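Local coordinates for lipolytic protein G-D-S-L family (Veillonella parvula DSM 2008, PDB 4RW0) that probably hydrolyses ester bonds, as a lipase or acylhydrolase of the GDSL family in the SGNH hydrolase clan, at residues A[36-41]-A[180-185]; A[12-17]-A[23-28]; A[94-99]-A[132-137]; A[123-128]-A[144-149]. All blocks are in the same frame, centred on the assembly; numbering follows the deposited sequence.

Interaction 2 is a buried contact; interactions 1, 3 and 4 are partly buried. Interaction 2 is also the polar one. There helix 12-15, which begins at the serine of the GDS sequence, and helix 25-32 meet through a side-chain bond, bridging waters and a pair of glycines. Interactions 1, 3 and 4 each rest on an aromatic ring and have no hydrogen bond between their segments. Interaction 1 joins an outermost strand to the C-terminal helix, near the sodium ion. Interactions 3 and 4 both use helix 120-138, at different points along it. N40 of interaction 1 reaches T14 and E27 of interaction 2, and W25 of interaction 2 packs on F145 of interaction 4.

Interaction 1 of 4, residues A[36-41]-A[180-185]; sequences VNFTNY and EVFTRL. With NA (sodium ion), chain D.
Strand 36-40, an outermost strand of the central parallel sheet, meets the C-terminal helix 168-182 through the rings of F38 and F182. The two rings form a T-shaped (edge-to-face) pair. Their centroids are 5.0 Å apart and their planes stand at 64°. F38 supplies the edge. Its CE2 sits 3.4 Å above the plane of the F182 ring, off centre toward the rim. The F38 CE2 atom is 3.5 Å from F182 CE2, and F38 CZ is 3.6 Å from F182 CD2. Both side chains leave the backbone with CG anti to the carbonyl carbon (chi1 -67° for F38, -62° for F182), which sends each ring across to the other segment.

The pair lies on one face of the α/β/α sandwich expected of an SGNH hydrolase. Both rings rest on I6 of strand 4-10 and on C29 of helix 25-32. F38 also touches V26, and F182 touches I143 of strand 141-143.

The start of the strand carries a metal ligand: V36 O binds the sodium ion at 2.3 Å, and the carbonyl oxygens of D30 and I33 bind it as well. D30 has a second role here, since its OD1 accepts from F38 N. From F182 to L185 the chain makes a type I turn, whose L185 N to F182 O bond is weak at 3.4 Å.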
loop_
_atom_site.group_PDB
_atom_site.type_symbol
_atom_site.label_atom_id
_atom_site.label_comp_id
_atom_site.label_asym_id
_atom_site.label_seq_id
_atom_site.Cartn_x
_atom_site.Cartn_y
_atom_site.Cartn_z
ATOM N N VAL A 36 7.816 -16.497 4.088
ATOM C CA VAL A 36 6.767 -15.684 3.470
ATOM C C VAL A 36 7.366 -15.178 2.143
ATOM O O VAL A 36 8.530 -14.618 2.128
ATOM C CB VAL A 36 6.318 -14.563 4.378
ATOM C CG1 VAL A 36 5.270 -13.719 3.698
ATOM C CG2 VAL A 36 5.797 -15.109 5.705
ATOM N N ASN A 37 6.652 -15.509 1.028
ATOM C CA ASN A 37 7.044 -15.072 -0.311
ATOM C C ASN A 37 6.130 -14.010 -0.830
ATOM O O ASN A 37 4.903 -14.176 -0.831
ATOM C CB ASN A 37 7.079 -16.258 -1.288
ATOM C CG ASN A 37 8.092 -17.347 -0.855
ATOM O OD1 ASN A 37 7.781 -18.535 -0.887
ATOM N ND2 ASN A 37 9.268 -16.940 -0.397
ATOM N N PHE A 38 6.710 -12.888 -1.224
ATOM C CA PHE A 38 5.960 -11.699 -1.657
ATOM C C PHE A 38 6.064 -11.669 -3.196
ATOM O O PHE A 38 7.163 -11.794 -3.764
ATOM C CB PHE A 38 6.525 -10.398 -1.093
ATOM C CG PHE A 38 6.382 -10.251 0.413
ATOM C CD1 PHE A 38 7.229 -10.957 1.259
ATOM C CD2 PHE A 38 5.421 -9.458 0.955
ATOM C CE1 PHE A 38 7.130 -10.828 2.629
ATOM C CE2 PHE A 38 5.300 -9.337 2.317
ATOM C CZ PHE A 38 6.170 -9.999 3.156
ATOM N N THR A 39 4.929 -11.465 -3.868
ATOM C CA THR A 39 4.924 -11.154 -5.278
ATOM C C THR A 39 4.388 -9.753 -5.477
ATOM O O THR A 39 3.290 -9.408 -5.015
ATOM C CB THR A 39 4.108 -12.188 -6.073
ATOM O OG1 THR A 39 4.576 -13.468 -5.751
ATOM C CG2 THR A 39 4.248 -11.933 -7.558
ATOM N N ASN A 40 5.150 -8.924 -6.193
ATOM C CA ASN A 40 4.791 -7.542 -6.416
ATOM C C ASN A 40 4.047 -7.317 -7.730
ATOM O O ASN A 40 4.620 -7.439 -8.752
ATOM C CB ASN A 40 6.029 -6.689 -6.400
ATOM C CG ASN A 40 5.767 -5.248 -6.007
ATOM O OD1 ASN A 40 4.728 -4.665 -6.324
ATOM N ND2 ASN A 40 6.789 -4.621 -5.325
ATOM N N TYR A 41 2.780 -6.959 -7.654
ATOM C CA TYR A 41 1.942 -6.591 -8.820
ATOM C C TYR A 41 1.776 -5.097 -8.954
ATOM O O TYR A 41 0.954 -4.574 -9.721
ATOM C CB TYR A 41 0.581 -7.298 -8.710
ATOM C CG TYR A 41 0.581 -8.742 -8.949
ATOM C CD1 TYR A 41 0.991 -9.625 -7.983
ATOM C CD2 TYR A 41 0.121 -9.280 -10.168
ATOM C CE1 TYR A 41 1.003 -10.986 -8.213
ATOM C CE2 TYR A 41 0.116 -10.670 -10.416
ATOM C CZ TYR A 41 0.540 -11.509 -9.432
ATOM O OH TYR A 41 0.643 -12.849 -9.584
ATOM N N GLU A 180 5.954 -5.092 11.129
ATOM C CA GLU A 180 5.260 -5.224 12.385
ATOM C C GLU A 180 3.972 -6.026 12.168
ATOM O O GLU A 180 3.563 -6.727 13.066
ATOM C CB GLU A 180 4.914 -3.898 12.987
ATOM C CG GLU A 180 6.116 -3.039 13.402
ATOM C CD GLU A 180 5.670 -1.614 13.880
ATOM O OE1 GLU A 180 4.565 -1.484 14.451
ATOM O OE2 GLU A 180 6.393 -0.601 13.633
ATOM N N VAL A 181 3.390 -5.972 10.969
ATOM C CA VAL A 181 2.156 -6.753 10.644
ATOM C C VAL A 181 2.516 -8.067 10.059
ATOM O O VAL A 181 2.049 -9.117 10.539
ATOM C CB VAL A 181 1.302 -5.969 9.647
ATOM C CG1 VAL A 181 0.249 -6.861 8.941
ATOM C CG2 VAL A 181 0.659 -4.797 10.327
ATOM N N PHE A 182 3.421 -8.091 9.063
ATOM C CA PHE A 182 3.710 -9.331 8.342
ATOM C C PHE A 182 4.358 -10.405 9.185
ATOM O O PHE A 182 4.188 -11.601 8.916
ATOM C CB PHE A 182 4.611 -9.135 7.096
ATOM C CG PHE A 182 4.025 -8.259 6.017
ATOM C CD1 PHE A 182 2.670 -8.313 5.682
ATOM C CD2 PHE A 182 4.845 -7.448 5.279
ATOM C CE1 PHE A 182 2.168 -7.520 4.650
ATOM C CE2 PHE A 182 4.342 -6.629 4.267
ATOM C CZ PHE A 182 2.997 -6.674 3.965
ATOM N N THR A 183 5.167 -9.996 10.148
ATOM C CA THR A 183 5.875 -10.927 11.008
ATOM C C THR A 183 4.938 -11.679 11.965
ATOM O O THR A 183 5.245 -12.770 12.414
ATOM C CB THR A 183 6.985 -10.171 11.795
ATOM O OG1 THR A 183 7.990 -9.764 10.860
ATOM C CG2 THR A 183 7.647 -11.058 12.691
ATOM N N ARG A 184 3.808 -11.100 12.283
ATOM C CA ARG A 184 2.892 -11.692 13.212
ATOM C C ARG A 184 1.834 -12.563 12.510
ATOM O O ARG A 184 0.949 -13.076 13.168
ATOM C CB ARG A 184 2.181 -10.582 13.996
ATOM C CG ARG A 184 2.992 -9.822 15.049
ATOM C CD ARG A 184 2.056 -8.786 15.699
ATOM N NE ARG A 184 2.654 -7.943 16.746
ATOM C CZ ARG A 184 2.532 -8.137 18.067
ATOM N NH1 ARG A 184 1.852 -9.175 18.553
ATOM N NH2 ARG A 184 3.113 -7.290 18.914
ATOM N N LEU A 185 1.885 -12.694 11.187
ATOM C CA LEU A 185 0.968 -13.585 10.478
ATOM C C LEU A 185 1.494 -15.020 10.612
ATOM O O LEU A 185 0.685 -15.929 10.802
ATOM C CB LEU A 185 0.824 -13.226 8.986
ATOM C CG LEU A 185 0.503 -11.774 8.644
ATOM C CD1 LEU A 185 0.588 -11.589 7.131
ATOM C CD2 LEU A 185 -0.858 -11.336 9.137
HETATM NA NA NA D . 10.848 -14.480 1.916
#

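Interaction 2 of 4, residues A[12-17]-A[23-28]; sequences SITRGY and RGWVEI
W25 meets the 12-17 segment edge-on. Its NE1 donates to I13 O at 3.0 Å. The acceptor lies in the indole plane, but the bond is bent, with an N-H...O angle of 132°. V26 CG2 sits over the indole face and is 3.6 Å from T14 O. G16 and G24 let the backbones close in, with G16 CA 4.3 Å from G24 CA. A phenylalanine in place of W25 would probably leave I13 O without this donor.

Two waters extend the contact. The first donates to T14 O (2.9 Å) and to E27 OE1, and accepts from V26 N. The second donates to R15 O (2.7 Å) and E27 OE2. N40 ND2 of strand 36-40 bonds both T14 O and E27 OE2, which is likely to hold the carboxylate in place. F71 and F145 pack on the indole. R15 pairs with D44.

Helix 12-15 begins at S12, whose OG is bonded to H165 NE2. This is consistent with the nucleophile and histidine of a GDSL hydrolase active site.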
loop_
_atom_site.group_PDB
_atom_site.type_symbol
_atom_site.label_atom_id
_atom_site.label_comp_id
_atom_site.label_asym_id
_atom_site.label_seq_id
_atom_site.Cartn_x
_atom_site.Cartn_y
_atom_site.Cartn_z
ATOM N N SER A 12 3.241 3.010 -7.948
ATOM C CA SER A 12 4.721 3.041 -7.956
ATOM C C SER A 12 5.333 3.011 -6.576
ATOM O O SER A 12 6.457 2.588 -6.412
ATOM C CB SER A 12 5.160 4.245 -8.756
ATOM O OG SER A 12 4.676 5.331 -8.026
ATOM N N ILE A 13 4.555 3.344 -5.550
ATOM C CA ILE A 13 5.059 3.357 -4.181
ATOM C C ILE A 13 5.003 1.944 -3.602
ATOM O O ILE A 13 5.707 1.615 -2.665
ATOM C CB ILE A 13 4.273 4.388 -3.321
ATOM C CG1 ILE A 13 4.596 5.807 -3.790
ATOM C CG2 ILE A 13 4.623 4.283 -1.850
ATOM C CD1 ILE A 13 3.747 6.889 -3.155
ATOM N N THR A 14 4.168 1.079 -4.153
ATOM C CA THR A 14 4.265 -0.321 -3.853
ATOM C C THR A 14 5.336 -1.027 -4.768
ATOM O O THR A 14 6.041 -1.960 -4.342
ATOM C CB THR A 14 2.884 -0.966 -4.045
ATOM O OG1 THR A 14 2.025 -0.489 -3.003
ATOM C CG2 THR A 14 2.957 -2.477 -4.039
ATOM N N ARG A 15 5.404 -0.632 -6.025
ATOM C CA ARG A 15 6.394 -1.236 -6.981
ATOM C C ARG A 15 7.843 -0.914 -6.481
ATOM O O ARG A 15 8.725 -1.746 -6.556
ATOM C CB ARG A 15 6.227 -0.657 -8.366
ATOM C CG ARG A 15 6.666 -1.543 -9.504
ATOM C CD ARG A 15 8.093 -1.306 -9.865
ATOM N NE ARG A 15 8.384 0.000 -10.478
ATOM C CZ ARG A 15 9.630 0.492 -10.560
ATOM N NH1 ARG A 15 10.682 -0.186 -10.102
ATOM N NH2 ARG A 15 9.856 1.686 -11.063
ATOM N N GLY A 16 8.053 0.261 -5.924
ATOM C CA GLY A 16 9.390 0.705 -5.490
ATOM C C GLY A 16 10.158 1.644 -6.425
ATOM O O GLY A 16 11.340 1.461 -6.658
ATOM N N TYR A 17 9.456 2.624 -6.972
ATOM C CA TYR A 17 10.016 3.620 -7.794
ATOM C C TYR A 17 10.661 4.611 -6.824
ATOM O O TYR A 17 9.978 5.111 -5.858
ATOM C CB TYR A 17 8.927 4.339 -8.614
ATOM C CG TYR A 17 9.419 5.441 -9.533
ATOM C CD1 TYR A 17 9.791 5.167 -10.842
ATOM C CD2 TYR A 17 9.490 6.743 -9.097
ATOM C CE1 TYR A 17 10.232 6.181 -11.681
ATOM C CE2 TYR A 17 9.952 7.766 -9.918
ATOM C CZ TYR A 17 10.309 7.466 -11.203
ATOM O OH TYR A 17 10.774 8.444 -12.015
ATOM N N ARG A 23 15.426 -2.900 -3.039
ATOM C CA ARG A 23 15.368 -1.875 -2.037
ATOM C C ARG A 23 14.064 -1.139 -1.854
ATOM O O ARG A 23 13.947 -0.239 -1.019
ATOM C CB ARG A 23 16.504 -0.898 -2.293
ATOM C CG ARG A 23 17.827 -1.533 -1.897
ATOM C CD ARG A 23 19.076 -0.786 -2.324
ATOM N NE ARG A 23 20.236 -1.574 -1.915
ATOM C CZ ARG A 23 21.222 -1.135 -1.141
ATOM N NH1 ARG A 23 21.225 0.114 -0.697
ATOM N NH2 ARG A 23 22.217 -1.950 -0.820
ATOM N N GLY A 24 13.084 -1.497 -2.614
ATOM C CA GLY A 24 11.694 -1.117 -2.355
ATOM C C GLY A 24 11.233 -1.849 -1.128
ATOM O O GLY A 24 11.783 -2.916 -0.755
ATOM N N TRP A 25 10.211 -1.355 -0.456
ATOM C CA TRP A 25 9.810 -1.961 0.796
ATOM C C TRP A 25 9.313 -3.385 0.704
ATOM O O TRP A 25 9.516 -4.188 1.603
ATOM C CB TRP A 25 8.775 -1.107 1.562
ATOM C CG TRP A 25 7.391 -0.968 0.921
ATOM C CD1 TRP A 25 6.992 -0.046 -0.018
ATOM C CD2 TRP A 25 6.279 -1.840 1.120
ATOM N NE1 TRP A 25 5.661 -0.304 -0.392
ATOM C CE2 TRP A 25 5.223 -1.400 0.293
ATOM C CE3 TRP A 25 6.075 -2.949 1.911
ATOM C CZ2 TRP A 25 3.959 -2.004 0.311
ATOM C CZ3 TRP A 25 4.871 -3.568 1.887
ATOM C CH2 TRP A 25 3.814 -3.096 1.079
ATOM N N VAL A 26 8.676 -3.734 -0.400
ATOM C CA VAL A 26 8.198 -5.130 -0.544
ATOM C C VAL A 26 9.341 -6.109 -0.603
ATOM O O VAL A 26 9.344 -7.168 0.048
ATOM C CB VAL A 26 7.276 -5.276 -1.800
ATOM C CG1 VAL A 26 6.860 -6.740 -2.037
ATOM C CG2 VAL A 26 6.052 -4.386 -1.655
ATOM N N GLU A 27 10.351 -5.677 -1.293
ATOM C CA GLU A 27 11.443 -6.541 -1.450
ATOM C C GLU A 27 12.297 -6.710 -0.203
ATOM O O GLU A 27 12.796 -7.800 0.070
ATOM C CB GLU A 27 12.246 -6.063 -2.662
ATOM C CG GLU A 27 11.611 -6.417 -4.011
ATOM C CD GLU A 27 10.410 -5.553 -4.389
ATOM O OE1 GLU A 27 10.365 -4.367 -3.995
ATOM O OE2 GLU A 27 9.505 -6.062 -5.089
ATOM N N ILE A 28 12.442 -5.629 0.552
ATOM C CA ILE A 28 13.058 -5.671 1.891
ATOM C C ILE A 28 12.299 -6.664 2.766
ATOM O O ILE A 28 12.900 -7.514 3.435
ATOM C CB ILE A 28 13.125 -4.236 2.528
ATOM C CG1 ILE A 28 14.094 -3.390 1.714
ATOM C CG2 ILE A 28 13.637 -4.352 3.930
ATOM C CD1 ILE A 28 14.122 -1.927 2.105
HETATM O O HOH W 1 8.615 -2.239 -3.013
HETATM O O HOH W 2 9.373 -4.224 -7.443
#

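Interaction 3 of 4, residues A[94-99]-A[132-137]; sequences KAIELA and KAYAAE
Y134 reaches from helix 120-138 toward I96 and E97 of helix 85-100. The I96 and Y134 side chains run alongside each other, pointing opposite ways. The touching atoms are I96 CG2 and Y134 CE1, 3.9 Å apart. The methyl approaches the ring obliquely. In I96, CG1 is anti to the carbonyl carbon (chi1 -67°), which leaves CG2, the shorter branch, to meet the tyrosine. E97 crosses the end of Y134 at about a right angle. Its CG is 3.9 Å from Y134 OH, and the carboxylate and ring planes are 53° apart. E97 OE2 lies 4.0 Å from the same hydroxyl. No hydrogen bond crosses the contact.

The two helices belong to successive β-α-β units of the sheet. Helix 85-100 leads into strand 104-108, and helix 120-138 follows that strand and leads into strand 141-143. The backbones stay well apart, with I96 CA 9.9 Å from A135 CA. The long reach of Y134 (CG anti to N, chi1 -177°) spans that distance.

I140, in the loop before strand 141-143, touches I96, Y134 and A135. I96 also reaches L72 of strand 69-73, while Y134 packs on Y89 and V93, earlier in helix 85-100. The ring of H138, one turn on from Y134, meets the tyrosine ring. E97 lies on the exposed side.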
loop_
_atom_site.group_PDB
_atom_site.type_symbol
_atom_site.label_atom_id
_atom_site.label_comp_id
_atom_site.label_asym_id
_atom_site.label_seq_id
_atom_site.Cartn_x
_atom_site.Cartn_y
_atom_site.Cartn_z
ATOM N N LYS A 94 -14.259 -1.301 -3.006
ATOM C CA LYS A 94 -14.526 -2.269 -4.066
ATOM C C LYS A 94 -13.359 -3.209 -4.286
ATOM O O LYS A 94 -13.486 -4.427 -4.326
ATOM C CB LYS A 94 -14.813 -1.522 -5.355
ATOM C CG LYS A 94 -16.283 -1.188 -5.452
ATOM C CD LYS A 94 -16.619 -0.027 -6.401
ATOM C CE LYS A 94 -16.197 -0.208 -7.853
ATOM N NZ LYS A 94 -16.668 0.945 -8.680
ATOM N N ALA A 95 -12.179 -2.636 -4.294
ATOM C CA ALA A 95 -10.971 -3.460 -4.387
ATOM C C ALA A 95 -10.832 -4.414 -3.224
ATOM O O ALA A 95 -10.489 -5.599 -3.432
ATOM C CB ALA A 95 -9.758 -2.562 -4.523
ATOM N N ILE A 96 -11.134 -3.926 -2.017
ATOM C CA ILE A 96 -10.992 -4.718 -0.825
ATOM C C ILE A 96 -11.990 -5.864 -0.810
ATOM O O ILE A 96 -11.654 -7.004 -0.449
ATOM C CB ILE A 96 -11.158 -3.833 0.445
ATOM C CG1 ILE A 96 -10.018 -2.813 0.602
ATOM C CG2 ILE A 96 -11.303 -4.679 1.694
ATOM C CD1 ILE A 96 -10.338 -1.652 1.538
ATOM N N GLU A 97 -13.208 -5.582 -1.255
ATOM C CA GLU A 97 -14.287 -6.658 -1.336
ATOM C C GLU A 97 -13.932 -7.700 -2.363
ATOM O O GLU A 97 -14.027 -8.906 -2.097
ATOM C CB GLU A 97 -15.621 -6.029 -1.668
ATOM C CG GLU A 97 -16.113 -5.117 -0.556
ATOM C CD GLU A 97 -17.371 -4.296 -0.917
ATOM O OE1 GLU A 97 -17.734 -4.138 -2.130
ATOM O OE2 GLU A 97 -17.983 -3.786 0.054
ATOM N N LEU A 98 -13.401 -7.253 -3.498
ATOM C CA LEU A 98 -12.939 -8.195 -4.504
ATOM C C LEU A 98 -11.798 -9.049 -4.015
ATOM O O LEU A 98 -11.870 -10.282 -4.034
ATOM C CB LEU A 98 -12.570 -7.443 -5.784
ATOM C CG LEU A 98 -11.919 -8.304 -6.866
ATOM C CD1 LEU A 98 -12.900 -9.407 -7.322
ATOM C CD2 LEU A 98 -11.408 -7.426 -8.016
ATOM N N ALA A 99 -10.721 -8.425 -3.483
ATOM C CA ALA A 99 -9.596 -9.219 -3.017
ATOM C C ALA A 99 -9.973 -10.185 -1.904
ATOM O O ALA A 99 -9.408 -11.281 -1.798
ATOM C CB ALA A 99 -8.454 -8.254 -2.564
ATOM N N LYS A 132 -9.185 3.401 8.003
ATOM C CA LYS A 132 -8.982 2.850 9.353
ATOM C C LYS A 132 -10.338 2.452 9.977
ATOM O O LYS A 132 -10.425 1.438 10.658
ATOM C CB LYS A 132 -8.310 3.829 10.305
ATOM C CG LYS A 132 -6.917 4.196 9.942
ATOM C CD LYS A 132 -6.304 5.080 11.004
ATOM C CE LYS A 132 -5.759 6.341 10.412
ATOM N NZ LYS A 132 -4.795 6.952 11.362
ATOM N N ALA A 133 -11.353 3.241 9.718
ATOM C CA ALA A 133 -12.709 2.964 10.269
ATOM C C ALA A 133 -13.292 1.707 9.646
ATOM O O ALA A 133 -13.777 0.817 10.348
ATOM C CB ALA A 133 -13.610 4.146 10.037
ATOM N N TYR A 134 -13.162 1.580 8.335
ATOM C CA TYR A 134 -13.595 0.348 7.646
ATOM C C TYR A 134 -12.863 -0.891 8.169
ATOM O O TYR A 134 -13.465 -1.941 8.371
ATOM C CB TYR A 134 -13.428 0.545 6.103
ATOM C CG TYR A 134 -13.893 -0.618 5.251
ATOM C CD1 TYR A 134 -13.082 -1.709 5.031
ATOM C CD2 TYR A 134 -15.163 -0.624 4.702
ATOM C CE1 TYR A 134 -13.519 -2.780 4.274
ATOM C CE2 TYR A 134 -15.630 -1.702 3.985
ATOM C CZ TYR A 134 -14.811 -2.769 3.744
ATOM O OH TYR A 134 -15.290 -3.803 2.994
ATOM N N ALA A 135 -11.545 -0.807 8.347
ATOM C CA ALA A 135 -10.779 -1.945 8.727
ATOM C C ALA A 135 -11.114 -2.372 10.149
ATOM O O ALA A 135 -11.084 -3.555 10.466
ATOM C CB ALA A 135 -9.308 -1.610 8.671
ATOM N N ALA A 136 -11.307 -1.396 11.030
ATOM C CA ALA A 136 -11.684 -1.705 12.427
ATOM C C ALA A 136 -13.035 -2.460 12.428
ATOM O O ALA A 136 -13.176 -3.502 13.046
ATOM C CB ALA A 136 -11.769 -0.421 13.256
ATOM N N GLU A 137 -13.978 -1.955 11.657
ATOM C CA GLU A 137 -15.304 -2.576 11.531
ATOM C C GLU A 137 -15.246 -4.019 11.032
ATOM O O GLU A 137 -15.955 -4.896 11.532
ATOM C CB GLU A 137 -16.179 -1.712 10.631
ATOM C CG GLU A 137 -17.304 -2.443 9.924
ATOM C CD GLU A 137 -18.671 -2.124 10.489
ATOM O OE1 GLU A 137 -19.569 -1.769 9.682
ATOM O OE2 GLU A 137 -18.844 -2.229 11.731
#

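Interaction 4 of 4, residues A[123-128]-A[144-149]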
loop_
_atom_site.group_PDB
_atom_site.type_symbol
_atom_site.label_atom_id
_atom_site.label_comp_id
_atom_site.label_asym_id
_atom_site.label_seq_id
_atom_site.Cartn_x
_atom_site.Cartn_y
_atom_site.Cartn_z
ATOM N N VAL A 123 -6.900 15.442 1.357
ATOM C CA VAL A 123 -7.715 14.371 0.735
ATOM C C VAL A 123 -7.164 12.993 1.151
ATOM O O VAL A 123 -7.906 12.080 1.594
ATOM C CB VAL A 123 -7.709 14.494 -0.777
ATOM C CG1 VAL A 123 -8.635 13.455 -1.381
ATOM C CG2 VAL A 123 -8.133 15.886 -1.233
ATOM N N VAL A 124 -5.822 12.880 1.133
ATOM C CA VAL A 124 -5.132 11.642 1.546
ATOM C C VAL A 124 -5.503 11.296 2.982
ATOM O O VAL A 124 -5.843 10.168 3.335
ATOM C CB VAL A 124 -3.557 11.780 1.436
ATOM C CG1 VAL A 124 -2.856 10.603 2.074
ATOM C CG2 VAL A 124 -3.116 11.845 0.012
ATOM N N ARG A 125 -5.465 12.312 3.832
ATOM C CA ARG A 125 -5.800 12.101 5.211
ATOM C C ARG A 125 -7.214 11.655 5.408
ATOM O O ARG A 125 -7.440 10.808 6.274
ATOM C CB ARG A 125 -5.492 13.353 6.065
ATOM C CG ARG A 125 -3.972 13.537 6.205
ATOM C CD ARG A 125 -3.527 14.876 6.726
ATOM N NE ARG A 125 -4.210 15.179 7.950
ATOM C CZ ARG A 125 -4.316 16.412 8.468
ATOM N NH1 ARG A 125 -3.725 17.491 7.897
ATOM N NH2 ARG A 125 -5.024 16.564 9.584
ATOM N N GLU A 126 -8.138 12.233 4.664
ATOM C CA GLU A 126 -9.580 11.860 4.746
ATOM C C GLU A 126 -9.781 10.433 4.301
ATOM O O GLU A 126 -10.478 9.680 4.949
ATOM C CB GLU A 126 -10.452 12.768 3.835
ATOM C CG GLU A 126 -10.647 14.219 4.282
ATOM C CD GLU A 126 -11.200 15.182 3.203
ATOM O OE1 GLU A 126 -11.692 14.753 2.134
ATOM O OE2 GLU A 126 -11.124 16.407 3.433
ATOM N N VAL A 127 -9.135 10.030 3.195
ATOM C CA VAL A 127 -9.194 8.626 2.738
ATOM C C VAL A 127 -8.684 7.749 3.835
ATOM O O VAL A 127 -9.335 6.770 4.196
ATOM C CB VAL A 127 -8.370 8.410 1.423
ATOM C CG1 VAL A 127 -8.183 6.957 1.088
ATOM C CG2 VAL A 127 -9.021 9.129 0.284
ATOM N N ASN A 128 -7.526 8.087 4.425
ATOM C CA ASN A 128 -6.934 7.163 5.362
ATOM C C ASN A 128 -7.753 7.014 6.642
ATOM O O ASN A 128 -7.831 5.925 7.207
ATOM C CB ASN A 128 -5.474 7.523 5.707
ATOM C CG ASN A 128 -4.501 7.260 4.583
ATOM O OD1 ASN A 128 -4.804 6.541 3.645
ATOM N ND2 ASN A 128 -3.317 7.883 4.672
ATOM N N ASP A 144 0.062 1.522 8.589
ATOM C CA ASP A 144 -0.027 2.997 8.542
ATOM C C ASP A 144 1.280 3.577 8.083
ATOM O O ASP A 144 2.061 4.128 8.905
ATOM C CB ASP A 144 -0.416 3.592 9.923
ATOM C CG ASP A 144 -0.641 5.110 9.883
ATOM O OD1 ASP A 144 -0.587 5.786 8.829
ATOM O OD2 ASP A 144 -0.873 5.685 10.955
ATOM N N PHE A 145 1.550 3.498 6.772
ATOM C CA PHE A 145 2.770 4.088 6.253
ATOM C C PHE A 145 2.782 5.590 6.378
ATOM O O PHE A 145 3.852 6.223 6.493
ATOM C CB PHE A 145 2.958 3.710 4.798
ATOM C CG PHE A 145 3.155 2.232 4.540
ATOM C CD1 PHE A 145 4.340 1.576 4.910
ATOM C CD2 PHE A 145 2.189 1.497 3.844
ATOM C CE1 PHE A 145 4.546 0.254 4.602
ATOM C CE2 PHE A 145 2.398 0.169 3.538
ATOM C CZ PHE A 145 3.585 -0.469 3.920
ATOM N N TYR A 146 1.594 6.193 6.284
ATOM C CA TYR A 146 1.478 7.626 6.270
ATOM C C TYR A 146 2.192 8.216 7.523
ATOM O O TYR A 146 3.018 9.128 7.398
ATOM C CB TYR A 146 -0.011 8.096 6.317
ATOM C CG TYR A 146 -0.152 9.612 6.320
ATOM C CD1 TYR A 146 -0.045 10.358 7.488
ATOM C CD2 TYR A 146 -0.364 10.299 5.152
ATOM C CE1 TYR A 146 -0.107 11.747 7.477
ATOM C CE2 TYR A 146 -0.417 11.658 5.134
ATOM C CZ TYR A 146 -0.308 12.388 6.308
ATOM O OH TYR A 146 -0.364 13.777 6.174
ATOM N N THR A 147 1.883 7.653 8.676
ATOM C CA THR A 147 2.397 8.170 9.946
ATOM C C THR A 147 3.906 7.977 10.073
ATOM O O THR A 147 4.645 8.868 10.501
ATOM C CB THR A 147 1.662 7.543 11.109
ATOM O OG1 THR A 147 0.289 7.871 10.991
ATOM C CG2 THR A 147 2.145 8.153 12.464
ATOM N N THR A 148 4.380 6.835 9.618
ATOM C CA THR A 148 5.796 6.546 9.604
ATOM C C THR A 148 6.639 7.566 8.904
ATOM O O THR A 148 7.619 8.055 9.456
ATOM C CB THR A 148 6.025 5.124 8.976
ATOM O OG1 THR A 148 5.309 4.162 9.719
ATOM C CG2 THR A 148 7.437 4.770 9.017
ATOM N N LEU A 149 6.297 7.926 7.688
ATOM C CA LEU A 149 7.060 8.904 6.990
ATOM C C LEU A 149 6.767 10.351 7.420
ATOM O O LEU A 149 7.669 11.213 7.322
ATOM C CB LEU A 149 6.876 8.770 5.492
ATOM C CG LEU A 149 7.449 7.407 4.947
ATOM C CD1 LEU A 149 7.737 7.494 3.467
ATOM C CD2 LEU A 149 8.765 6.967 5.609
#
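Y146 extends from helix 145-154 to V124, R125 and N128 of helix 120-138. Its ring leaves the backbone with CG anti to N (chi1 179°), pointing across to the other helix. At the base, Y146 CB is 3.7 Å from N128 ND2. Next along the ring, CD2 lies 3.8 Å from the same nitrogen and 4.0 Å from V124 CG1. The N128 amide is steeply inclined to the ring, with planes 75° apart, and its ND2 is hydrogen-bonded to E110 O.

Helix 120-138 is the crossover between strands 104-108 and 141-143 of the parallel sheet, and helix 145-154 follows 141-143, an outermost strand. The axes of the segments 123-128 and 145-149 come within 12.0 Å, with N-to-C directions 133° apart.

Further out, Y146 CE2 is 4.1 Å from V124 CG1. Y146 CZ then meets R125 CG at 3.8 Å. At the tip, OH lies 3.4 Å from R125 CD, so the aliphatic part of the arginine runs by the phenol. The hydroxyl is also hydrogen-bonded to D121 OD2, near the start of helix 120-138. A leucine in place of Y146 would probably leave D121 without this hydroxyl partner and R125 without the ring beside its methylenes.

D144 is the N-cap of helix 145-154, and its OD1 accepts from T147 N at 3.1 Å. The F145 ring packs on M174 and A178 of helix 168-182.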